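Local coordinates for uncharacterized protein (Methanocella paludicola, PDB 5DMP) that probably acts as a 3'-phosphoesterase in archaeal non-homologous end joining, trimming 3' ends of broken DNA before ligation, at residues R21-A32 / A47-A58; G72-G80 / D154-I165. One frame throughout, in Å; residues are numbered along the deposited sequence.

Contact 1 of 2, residues R21-A32 / A47-A58; sequences RLEMGGVLKSWA and AMPTEDHPIGYA. With VN4 (oxido(dioxo)vanadium), chain J.
Arg-21 runs extended from CG to NE (chi2 -174°), which carries its guanidinium over one face of the His-53 ring, whose CG stands anti to the carbonyl carbon (chi1 -82°). NH1 of Arg-21 sits 3.3 Å from ND1 of His-53, but the angle is too poor for a hydrogen bond, and the two planes are tilted rather than parallel. Tyr-57 turns its ring edge to the guanidinium, CE2 lying 3.6 Å from Arg-21 NH2. The guanidinium is steadied by NH1 giving an in-plane bond to Ser-30 OG (3.0 Å) and by NE bonding to Gln-9. His-53 is fixed in rotation as well: ND1 donates to Glu-51 O at 2.7 Å, leaving NE2 aimed straight at O1 of the bound vanadium group (2.7 Å, 177°). Tyr-57 OH donates to O2 of the same ligand, and a water links its O3 to Arg-21 NH1 and Thr-50 OG1.

Behind this cluster the two strands pair antiparallel. Leu-28 O takes both His-53 N and Ser-30 OG, from opposite faces of its carbonyl plane, and Lys-29 NZ bridges to the syn side of Asp-52 OD1 (2.9 Å). On the other face from His-53, Trp-31 CD1 packs on Ala-47 CB (3.8 Å). Vanadate-type groups commonly mimic phosphate, and these oxygen contacts are consistent with a site that grips a phosphate during hydrolysis.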
loop_
_atom_site.group_PDB
_atom_site.type_symbol
_atom_site.label_atom_id
_atom_site.label_comp_id
_atom_site.label_asym_id
_atom_site.label_seq_id
_atom_site.Cartn_x
_atom_site.Cartn_y
_atom_site.Cartn_z
ATOM N N ARG A 21 -0.502 -3.549 -0.758
ATOM C CA ARG A 21 -0.794 -4.952 -0.307
ATOM C C ARG A 21 0.090 -5.325 0.839
ATOM O O ARG A 21 1.272 -4.919 0.945
ATOM C CB ARG A 21 -0.547 -5.967 -1.506
ATOM C CG ARG A 21 -0.921 -5.437 -2.848
ATOM C CD ARG A 21 -0.776 -6.624 -3.923
ATOM N NE ARG A 21 -0.987 -6.067 -5.237
ATOM C CZ ARG A 21 -2.155 -5.844 -5.827
ATOM N NH1 ARG A 21 -3.321 -6.145 -5.229
ATOM N NH2 ARG A 21 -2.181 -5.315 -6.998
ATOM N N LEU A 22 -0.472 -6.073 1.768
ATOM C CA LEU A 22 0.308 -6.498 2.884
ATOM C C LEU A 22 0.101 -8.028 3.045
ATOM O O LEU A 22 -1.066 -8.500 3.095
ATOM C CB LEU A 22 -0.220 -5.866 4.213
ATOM C CG LEU A 22 -0.118 -4.321 4.270
ATOM C CD1 LEU A 22 -0.879 -3.862 5.524
ATOM C CD2 LEU A 22 1.367 -3.920 4.333
ATOM N N GLU A 23 1.196 -8.732 3.246
ATOM C CA GLU A 23 1.098 -10.218 3.422
ATOM C C GLU A 23 0.535 -10.590 4.771
ATOM O O GLU A 23 1.104 -10.199 5.823
ATOM C CB GLU A 23 2.467 -10.776 3.283
ATOM C CG GLU A 23 2.461 -12.316 3.458
ATOM C CD GLU A 23 3.840 -12.942 3.368
ATOM O OE1 GLU A 23 4.854 -12.274 3.022
ATOM O OE2 GLU A 23 3.897 -14.166 3.598
ATOM N N MET A 24 -0.563 -11.353 4.765
ATOM C CA MET A 24 -1.006 -12.044 5.986
ATOM C C MET A 24 -1.850 -13.275 5.649
ATOM O O MET A 24 -2.490 -13.330 4.569
ATOM C CB MET A 24 -1.800 -11.108 6.902
ATOM C CG MET A 24 -2.898 -10.266 6.270
ATOM S SD MET A 24 -3.626 -8.967 7.339
ATOM C CE MET A 24 -2.896 -7.418 6.798
ATOM N N GLY A 25 -1.824 -14.269 6.546
ATOM C CA GLY A 25 -2.610 -15.502 6.334
ATOM C C GLY A 25 -2.410 -16.138 4.961
ATOM O O GLY A 25 -3.369 -16.622 4.331
ATOM N N GLY A 26 -1.171 -16.085 4.492
ATOM C CA GLY A 26 -0.711 -16.699 3.265
ATOM C C GLY A 26 -1.066 -15.991 1.973
ATOM O O GLY A 26 -0.878 -16.550 0.939
ATOM N N VAL A 27 -1.600 -14.775 2.004
ATOM C CA VAL A 27 -1.954 -14.086 0.739
ATOM C C VAL A 27 -1.533 -12.601 0.894
ATOM O O VAL A 27 -1.112 -12.229 1.967
ATOM C CB VAL A 27 -3.465 -14.105 0.438
ATOM C CG1 VAL A 27 -3.954 -15.562 0.192
ATOM C CG2 VAL A 27 -4.280 -13.410 1.514
ATOM N N LEU A 28 -1.747 -11.802 -0.144
ATOM C CA LEU A 28 -1.510 -10.359 -0.041
ATOM C C LEU A 28 -2.899 -9.710 0.078
ATOM O O LEU A 28 -3.666 -9.662 -0.893
ATOM C CB LEU A 28 -0.838 -9.887 -1.368
ATOM C CG LEU A 28 0.573 -10.467 -1.565
ATOM C CD1 LEU A 28 1.219 -9.899 -2.856
ATOM C CD2 LEU A 28 1.543 -10.240 -0.414
ATOM N N LYS A 29 -3.252 -9.209 1.272
ATOM C CA LYS A 29 -4.463 -8.424 1.439
ATOM C C LYS A 29 -4.264 -7.065 0.753
ATOM O O LYS A 29 -3.192 -6.477 0.917
ATOM C CB LYS A 29 -4.709 -8.171 2.977
ATOM C CG LYS A 29 -4.781 -9.398 3.896
ATOM C CD LYS A 29 -5.909 -10.357 3.475
ATOM C CE LYS A 29 -7.257 -9.692 3.529
ATOM N NZ LYS A 29 -8.250 -10.799 3.273
ATOM N N SER A 30 -5.254 -6.592 -0.009
ATOM C CA SER A 30 -4.997 -5.564 -1.001
ATOM C C SER A 30 -6.029 -4.444 -0.834
ATOM O O SER A 30 -7.190 -4.705 -0.540
ATOM C CB SER A 30 -5.113 -6.150 -2.403
ATOM O OG SER A 30 -4.062 -7.142 -2.539
ATOM N N TRP A 31 -5.616 -3.234 -1.166
ATOM C CA TRP A 31 -6.509 -2.082 -1.210
ATOM C C TRP A 31 -6.128 -1.242 -2.406
ATOM O O TRP A 31 -4.916 -1.072 -2.713
ATOM C CB TRP A 31 -6.298 -1.207 0.033
ATOM C CG TRP A 31 -6.730 -1.756 1.380
ATOM C CD1 TRP A 31 -7.922 -1.435 2.062
ATOM C CD2 TRP A 31 -6.002 -2.636 2.252
ATOM N NE1 TRP A 31 -7.938 -2.099 3.280
ATOM C CE2 TRP A 31 -6.794 -2.838 3.424
ATOM C CE3 TRP A 31 -4.746 -3.294 2.173
ATOM C CZ2 TRP A 31 -6.361 -3.655 4.509
ATOM C CZ3 TRP A 31 -4.344 -4.115 3.189
ATOM C CH2 TRP A 31 -5.174 -4.332 4.360
ATOM N N ALA A 32 -7.121 -0.645 -3.066
ATOM C CA ALA A 32 -6.811 0.323 -4.108
ATOM C C ALA A 32 -6.781 1.713 -3.475
ATOM O O ALA A 32 -7.738 2.102 -2.792
ATOM C CB ALA A 32 -7.871 0.274 -5.214
ATOM N N ALA A 47 -8.815 4.054 0.936
ATOM C CA ALA A 47 -8.180 2.755 0.563
ATOM C C ALA A 47 -9.345 1.798 0.423
ATOM O O ALA A 47 -10.033 1.485 1.393
ATOM C CB ALA A 47 -7.223 2.269 1.675
ATOM N N MET A 48 -9.623 1.396 -0.799
ATOM C CA MET A 48 -10.774 0.514 -1.084
ATOM C C MET A 48 -10.300 -0.962 -1.205
ATOM O O MET A 48 -9.525 -1.269 -2.103
ATOM C CB MET A 48 -11.430 0.973 -2.392
ATOM C CG MET A 48 -12.496 2.091 -2.244
ATOM S SD MET A 48 -11.945 3.618 -1.460
ATOM C CE MET A 48 -10.729 4.157 -2.663
ATOM N N PRO A 49 -10.774 -1.851 -0.329
ATOM C CA PRO A 49 -10.393 -3.268 -0.374
ATOM C C PRO A 49 -10.643 -3.905 -1.726
ATOM O O PRO A 49 -11.669 -3.650 -2.393
ATOM C CB PRO A 49 -11.252 -3.931 0.679
ATOM C CG PRO A 49 -11.743 -2.803 1.542
ATOM C CD PRO A 49 -11.783 -1.583 0.704
ATOM N N THR A 50 -9.662 -4.691 -2.168
ATOM C CA THR A 50 -9.797 -5.412 -3.417
ATOM C C THR A 50 -9.520 -6.870 -3.129
ATOM O O THR A 50 -9.327 -7.299 -1.978
ATOM C CB THR A 50 -8.864 -4.849 -4.522
ATOM O OG1 THR A 50 -7.511 -4.962 -4.070
ATOM C CG2 THR A 50 -9.173 -3.372 -4.779
ATOM N N GLU A 51 -9.472 -7.679 -4.165
ATOM C CA GLU A 51 -9.271 -9.092 -3.963
ATOM C C GLU A 51 -7.945 -9.434 -3.354
ATOM O O GLU A 51 -6.879 -8.857 -3.763
ATOM C CB GLU A 51 -9.204 -9.758 -5.371
ATOM C CG GLU A 51 -10.495 -10.037 -6.039
ATOM C CD GLU A 51 -11.443 -10.815 -5.172
ATOM O OE1 GLU A 51 -11.130 -11.969 -4.780
ATOM O OE2 GLU A 51 -12.519 -10.253 -4.904
ATOM N N ASP A 52 -7.928 -10.488 -2.547
ATOM C CA ASP A 52 -6.652 -11.032 -2.117
ATOM C C ASP A 52 -5.822 -11.466 -3.328
ATOM O O ASP A 52 -6.397 -11.935 -4.322
ATOM C CB ASP A 52 -6.827 -12.287 -1.257
ATOM C CG ASP A 52 -7.508 -12.013 0.061
ATOM O OD1 ASP A 52 -7.776 -10.834 0.416
ATOM O OD2 ASP A 52 -7.773 -13.020 0.733
ATOM N N HIS A 53 -4.509 -11.271 -3.268
ATOM C CA HIS A 53 -3.591 -11.654 -4.383
ATOM C C HIS A 53 -2.616 -12.699 -3.879
ATOM O O HIS A 53 -2.323 -12.764 -2.708
ATOM C CB HIS A 53 -2.857 -10.416 -4.942
ATOM C CG HIS A 53 -3.680 -9.649 -5.924
ATOM N ND1 HIS A 53 -4.894 -9.051 -5.595
ATOM C CD2 HIS A 53 -3.510 -9.458 -7.254
ATOM C CE1 HIS A 53 -5.403 -8.487 -6.681
ATOM N NE2 HIS A 53 -4.578 -8.706 -7.696
ATOM N N PRO A 54 -2.063 -13.528 -4.794
ATOM C CA PRO A 54 -1.036 -14.460 -4.385
ATOM C C PRO A 54 0.287 -13.703 -4.003
ATOM O O PRO A 54 0.597 -12.663 -4.586
ATOM C CB PRO A 54 -0.809 -15.327 -5.660
ATOM C CG PRO A 54 -1.290 -14.492 -6.815
ATOM C CD PRO A 54 -2.345 -13.525 -6.246
ATOM N N ILE A 55 1.019 -14.246 -3.070
ATOM C CA ILE A 55 2.319 -13.668 -2.626
ATOM C C ILE A 55 3.237 -13.384 -3.801
ATOM O O ILE A 55 3.851 -12.313 -3.835
ATOM C CB ILE A 55 2.974 -14.541 -1.544
ATOM C CG1 ILE A 55 2.215 -14.337 -0.219
ATOM C CG2 ILE A 55 4.463 -14.186 -1.377
ATOM C CD1 ILE A 55 2.539 -15.407 0.794
ATOM N N GLY A 56 3.278 -14.258 -4.821
ATOM C CA GLY A 56 4.192 -14.034 -5.943
ATOM C C GLY A 56 3.826 -12.843 -6.845
ATOM O O GLY A 56 4.675 -12.332 -7.572
ATOM N N TYR A 57 2.573 -12.352 -6.771
ATOM C CA TYR A 57 2.195 -11.113 -7.474
ATOM C C TYR A 57 2.933 -9.855 -7.011
ATOM O O TYR A 57 2.979 -8.840 -7.738
ATOM C CB TYR A 57 0.675 -10.901 -7.289
ATOM C CG TYR A 57 0.069 -10.036 -8.328
ATOM C CD1 TYR A 57 -0.210 -10.549 -9.590
ATOM C CD2 TYR A 57 -0.217 -8.678 -8.089
ATOM C CE1 TYR A 57 -0.820 -9.750 -10.581
ATOM C CE2 TYR A 57 -0.756 -7.862 -9.091
ATOM C CZ TYR A 57 -1.083 -8.431 -10.330
ATOM O OH TYR A 57 -1.668 -7.704 -11.313
ATOM N N ALA A 58 3.548 -9.905 -5.835
ATOM C CA ALA A 58 4.268 -8.685 -5.337
ATOM C C ALA A 58 5.344 -8.135 -6.298
ATOM O O ALA A 58 5.642 -6.928 -6.320
ATOM C CB ALA A 58 4.897 -8.984 -3.992
HETATM V V VN4 J . -4.477 -5.960 -9.722
HETATM O O1 VN4 J . -4.878 -7.778 -10.189
HETATM O O2 VN4 J . -2.970 -5.396 -10.793
HETATM O O3 VN4 J . -5.484 -5.026 -8.413
HETATM O O HOH W 1 -5.700 -4.321 -5.919
HETATM O O HOH W 2 -0.198 -16.515 -1.910
HETATM O O HOH W 3 -7.602 -8.298 -0.013
#

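Contact 2 of 2, residues G72-G80 / D154-I165; sequences GTVMVWDIG and DSVLTGRTMDEI. With EDO (1,2-ethanediol), chain B; EDO (1,2-ethanediol), chain C.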
loop_
_atom_site.group_PDB
_atom_site.type_symbol
_atom_site.label_atom_id
_atom_site.label_comp_id
_atom_site.label_asym_id
_atom_site.label_seq_id
_atom_site.Cartn_x
_atom_site.Cartn_y
_atom_site.Cartn_z
ATOM N N GLY A 72 -4.376 -2.894 -17.890
ATOM C CA GLY A 72 -3.481 -1.715 -17.932
ATOM C C GLY A 72 -2.029 -2.053 -17.558
ATOM O O GLY A 72 -1.580 -3.221 -17.704
ATOM N N THR A 73 -1.301 -1.037 -17.125
ATOM C CA THR A 73 0.153 -1.169 -16.874
ATOM C C THR A 73 0.344 -1.190 -15.383
ATOM O O THR A 73 -0.231 -0.393 -14.694
ATOM C CB THR A 73 0.915 0.031 -17.411
ATOM O OG1 THR A 73 0.564 0.199 -18.782
ATOM C CG2 THR A 73 2.422 -0.247 -17.362
ATOM N N VAL A 74 1.173 -2.118 -14.913
ATOM C CA VAL A 74 1.419 -2.306 -13.499
ATOM C C VAL A 74 2.903 -2.126 -13.254
ATOM O O VAL A 74 3.736 -2.801 -13.894
ATOM C CB VAL A 74 1.036 -3.724 -13.059
ATOM C CG1 VAL A 74 1.337 -3.954 -11.571
ATOM C CG2 VAL A 74 -0.451 -3.967 -13.397
ATOM N N MET A 75 3.218 -1.217 -12.345
ATOM C CA MET A 75 4.583 -0.944 -11.944
ATOM C C MET A 75 4.761 -1.336 -10.497
ATOM O O MET A 75 3.890 -1.030 -9.675
ATOM C CB MET A 75 4.834 0.577 -12.052
ATOM C CG MET A 75 6.103 1.001 -11.299
ATOM S SD MET A 75 6.297 2.802 -11.178
ATOM C CE MET A 75 6.420 3.254 -12.927
ATOM N N VAL A 76 5.883 -1.950 -10.136
ATOM C CA VAL A 76 6.147 -2.217 -8.729
ATOM C C VAL A 76 6.771 -0.937 -8.233
ATOM O O VAL A 76 7.934 -0.621 -8.509
ATOM C CB VAL A 76 7.071 -3.452 -8.488
ATOM C CG1 VAL A 76 7.347 -3.576 -6.985
ATOM C CG2 VAL A 76 6.298 -4.704 -8.981
ATOM N N TRP A 77 5.949 -0.162 -7.538
ATOM C CA TRP A 77 6.281 1.192 -7.172
ATOM C C TRP A 77 7.081 1.263 -5.861
ATOM O O TRP A 77 7.941 2.128 -5.713
ATOM C CB TRP A 77 4.967 2.064 -7.193
ATOM C CG TRP A 77 5.203 3.544 -6.882
ATOM C CD1 TRP A 77 5.414 4.574 -7.797
ATOM C CD2 TRP A 77 5.219 4.163 -5.558
ATOM N NE1 TRP A 77 5.531 5.802 -7.089
ATOM C CE2 TRP A 77 5.463 5.557 -5.740
ATOM C CE3 TRP A 77 5.081 3.660 -4.250
ATOM C CZ2 TRP A 77 5.540 6.456 -4.643
ATOM C CZ3 TRP A 77 5.148 4.545 -3.142
ATOM C CH2 TRP A 77 5.397 5.950 -3.377
ATOM N N ASP A 78 6.811 0.378 -4.869
ATOM C CA ASP A 78 7.655 0.286 -3.707
ATOM C C ASP A 78 7.500 -1.134 -3.192
ATOM O O ASP A 78 6.481 -1.781 -3.470
ATOM C CB ASP A 78 7.196 1.242 -2.566
ATOM C CG ASP A 78 8.249 1.405 -1.492
ATOM O OD1 ASP A 78 9.439 1.039 -1.723
ATOM O OD2 ASP A 78 7.973 1.907 -0.338
ATOM N N ILE A 79 8.514 -1.654 -2.533
ATOM C CA ILE A 79 8.422 -3.032 -2.024
ATOM C C ILE A 79 9.367 -3.138 -0.805
ATOM O O ILE A 79 10.351 -2.379 -0.634
ATOM C CB ILE A 79 8.778 -4.067 -3.137
ATOM C CG1 ILE A 79 8.301 -5.481 -2.730
ATOM C CG2 ILE A 79 10.318 -4.004 -3.398
ATOM C CD1 ILE A 79 8.247 -6.456 -3.916
ATOM N N GLY A 80 9.049 -4.042 0.097
ATOM C CA GLY A 80 9.908 -4.303 1.248
ATOM C C GLY A 80 9.113 -5.227 2.163
ATOM O O GLY A 80 8.458 -6.166 1.716
ATOM N N ASP A 154 9.046 6.219 -10.299
ATOM C CA ASP A 154 9.440 5.104 -11.171
ATOM C C ASP A 154 9.585 3.755 -10.442
ATOM O O ASP A 154 9.554 3.699 -9.210
ATOM C CB ASP A 154 10.694 5.436 -12.043
ATOM C CG ASP A 154 10.466 6.692 -12.882
ATOM O OD1 ASP A 154 9.298 6.893 -13.332
ATOM O OD2 ASP A 154 11.425 7.514 -12.991
ATOM N N SER A 155 9.762 2.704 -11.232
ATOM C CA SER A 155 9.803 1.323 -10.655
ATOM C C SER A 155 10.952 1.157 -9.691
ATOM O O SER A 155 12.118 1.455 -10.006
ATOM C CB SER A 155 9.868 0.258 -11.777
ATOM O OG SER A 155 10.222 -0.978 -11.245
ATOM N N VAL A 156 10.621 0.627 -8.519
ATOM C CA VAL A 156 11.627 0.261 -7.510
ATOM C C VAL A 156 12.385 -0.979 -7.999
ATOM O O VAL A 156 13.531 -1.209 -7.590
ATOM C CB VAL A 156 10.914 0.080 -6.126
ATOM C CG1 VAL A 156 10.176 -1.234 -6.001
ATOM C CG2 VAL A 156 11.855 0.276 -4.999
ATOM N N LEU A 157 11.772 -1.767 -8.867
ATOM C CA LEU A 157 12.461 -3.018 -9.335
ATOM C C LEU A 157 13.418 -2.755 -10.517
ATOM O O LEU A 157 14.492 -3.375 -10.609
ATOM C CB LEU A 157 11.449 -4.093 -9.803
ATOM C CG LEU A 157 10.691 -4.706 -8.580
ATOM C CD1 LEU A 157 9.825 -5.852 -9.072
ATOM C CD2 LEU A 157 11.586 -5.195 -7.475
ATOM N N THR A 158 13.000 -1.892 -11.433
ATOM C CA THR A 158 13.765 -1.732 -12.671
ATOM C C THR A 158 14.178 -0.301 -12.972
ATOM O O THR A 158 14.928 -0.043 -13.941
ATOM C CB THR A 158 12.941 -2.203 -13.878
ATOM O OG1 THR A 158 11.739 -1.415 -13.983
ATOM C CG2 THR A 158 12.559 -3.664 -13.766
ATOM N N GLY A 159 13.655 0.656 -12.227
ATOM C CA GLY A 159 13.874 2.082 -12.511
ATOM C C GLY A 159 13.089 2.608 -13.704
ATOM O O GLY A 159 13.166 3.797 -13.994
ATOM N N ARG A 160 12.311 1.741 -14.384
ATOM C CA ARG A 160 11.481 2.163 -15.543
ATOM C C ARG A 160 10.369 3.124 -15.210
ATOM O O ARG A 160 9.763 3.050 -14.111
ATOM C CB ARG A 160 10.881 0.963 -16.305
ATOM C CG ARG A 160 11.957 0.194 -17.104
ATOM C CD ARG A 160 11.388 -1.030 -17.816
ATOM N NE ARG A 160 10.785 -1.994 -16.877
ATOM C CZ ARG A 160 10.087 -3.062 -17.253
ATOM N NH1 ARG A 160 9.909 -3.374 -18.574
ATOM N NH2 ARG A 160 9.562 -3.817 -16.299
ATOM N N THR A 161 10.013 3.964 -16.194
ATOM C CA THR A 161 8.806 4.740 -16.102
ATOM C C THR A 161 7.590 3.877 -16.463
ATOM O O THR A 161 7.740 2.799 -17.039
ATOM C CB THR A 161 8.793 5.923 -17.084
ATOM O OG1 THR A 161 8.832 5.391 -18.437
ATOM C CG2 THR A 161 9.968 6.871 -16.818
ATOM N N MET A 162 6.384 4.405 -16.184
ATOM C CA MET A 162 5.153 3.721 -16.614
ATOM C C MET A 162 5.117 3.511 -18.130
ATOM O O MET A 162 4.805 2.439 -18.602
ATOM C CB MET A 162 3.890 4.447 -16.064
ATOM C CG MET A 162 2.637 3.585 -16.219
ATOM S SD MET A 162 2.615 2.353 -14.835
ATOM C CE MET A 162 3.231 3.249 -13.500
ATOM N N ASP A 163 5.529 4.511 -18.900
ATOM C CA ASP A 163 5.475 4.329 -20.368
ATOM C C ASP A 163 6.508 3.309 -20.869
ATOM O O ASP A 163 6.222 2.526 -21.769
ATOM C CB ASP A 163 5.682 5.679 -21.070
ATOM C CG ASP A 163 5.572 5.553 -22.606
ATOM O OD1 ASP A 163 4.628 4.876 -23.102
ATOM O OD2 ASP A 163 6.443 6.103 -23.327
ATOM N N GLU A 164 7.701 3.259 -20.253
ATOM C CA GLU A 164 8.625 2.171 -20.568
ATOM C C GLU A 164 8.104 0.772 -20.280
ATOM O O GLU A 164 8.319 -0.169 -21.108
ATOM C CB GLU A 164 9.993 2.354 -19.878
ATOM C CG GLU A 164 10.751 3.517 -20.507
ATOM C CD GLU A 164 11.837 4.149 -19.607
ATOM O OE1 GLU A 164 11.910 3.881 -18.390
ATOM O OE2 GLU A 164 12.606 4.997 -20.142
ATOM N N ILE A 165 7.400 0.617 -19.139
ATOM C CA ILE A 165 6.796 -0.689 -18.826
ATOM C C ILE A 165 5.701 -1.031 -19.897
ATOM O O ILE A 165 5.700 -2.122 -20.435
ATOM C CB ILE A 165 6.194 -0.742 -17.381
ATOM C CG1 ILE A 165 7.354 -0.542 -16.377
ATOM C CG2 ILE A 165 5.470 -2.073 -17.092
ATOM C CD1 ILE A 165 6.776 -0.199 -15.002
HETATM C C1 EDO B . 5.933 8.368 -16.729
HETATM O O1 EDO B . 5.720 7.468 -17.866
HETATM C C2 EDO B . 5.357 7.839 -15.417
HETATM O O2 EDO B . 6.180 6.821 -14.784
HETATM C C1 EDO C . 12.640 4.553 -7.573
HETATM O O1 EDO C . 13.311 3.696 -6.621
HETATM C C2 EDO C . 13.296 4.363 -8.931
HETATM O O2 EDO C . 14.172 3.243 -8.793
#
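Two methionine methyls meet unusually tightly: CE of Met-75 lies 3.2 Å from CE of Met-162, closer than normal carbon contact, so the exact spacing is doubtful. Met-162 gets there by folding its chain at chi2 and chi3 (80° and 37°), which brings the methyl up against Met-75 and lays SD 3.6 Å from Thr-73 CG2. From the same helix, Ile-165 sends CD1 to Met-75 CB (3.6 Å) and CG2 to the Thr-73 methyl. Beyond CB, Met-75 runs across to the loop, its SD reaching the backbone between Asp-154 and Ser-155. An alanine at Met-75 removes CG, SD and CE, and would probably leave that backbone without its sulfur contact and open a gap between strand and loop.

Farther along, a lone backbone bond joins the segments: Val-156 N lies nearly in line with the C=O of Val-76, 3.0 Å from its O, although the N-H is bent off that line (151°). Leu-157 CD1 rests on Val-76 CB (3.7 Å), while CG1 of Val-156 reaches Ile-79 CG2 (3.8 Å). Glu-61 ties both sides together, bonding to Val-76 N and Ser-155 OG and making a salt bridge with Arg-160. Thr-161 and Glu-164 close the start of helix 162-167 with a capping box, and Ser-155 OG takes Thr-158 N in an ST motif. The whole is a C-terminal tail packed along a sheet strand, which carries a classic beta bulge where Trp-77 and Asp-78 face Ile-8.

In the fold
Contact 1 closes before contact 2 opens along the chain, and they lie about 18 Å apart, centre to centre, on one curled antiparallel sheet. Strand 5-12 connects them, pairing with strand 16-24 of contact 1 on one edge and with strand 72-84 of contact 2 on the other. They also touch directly: Ala-58 O packs 3.5 Å from Val-76 CG2. Contact 1 joins neighbouring strands early in the chain, whereas contact 2 brings the C-terminal tail back onto a strand 74 residues earlier. Both reach the vanadium pocket, contact 1 through Arg-21, His-53 and Tyr-57 and contact 2 through Val-74, with strand 5-12 adding His-11 to the same pocket.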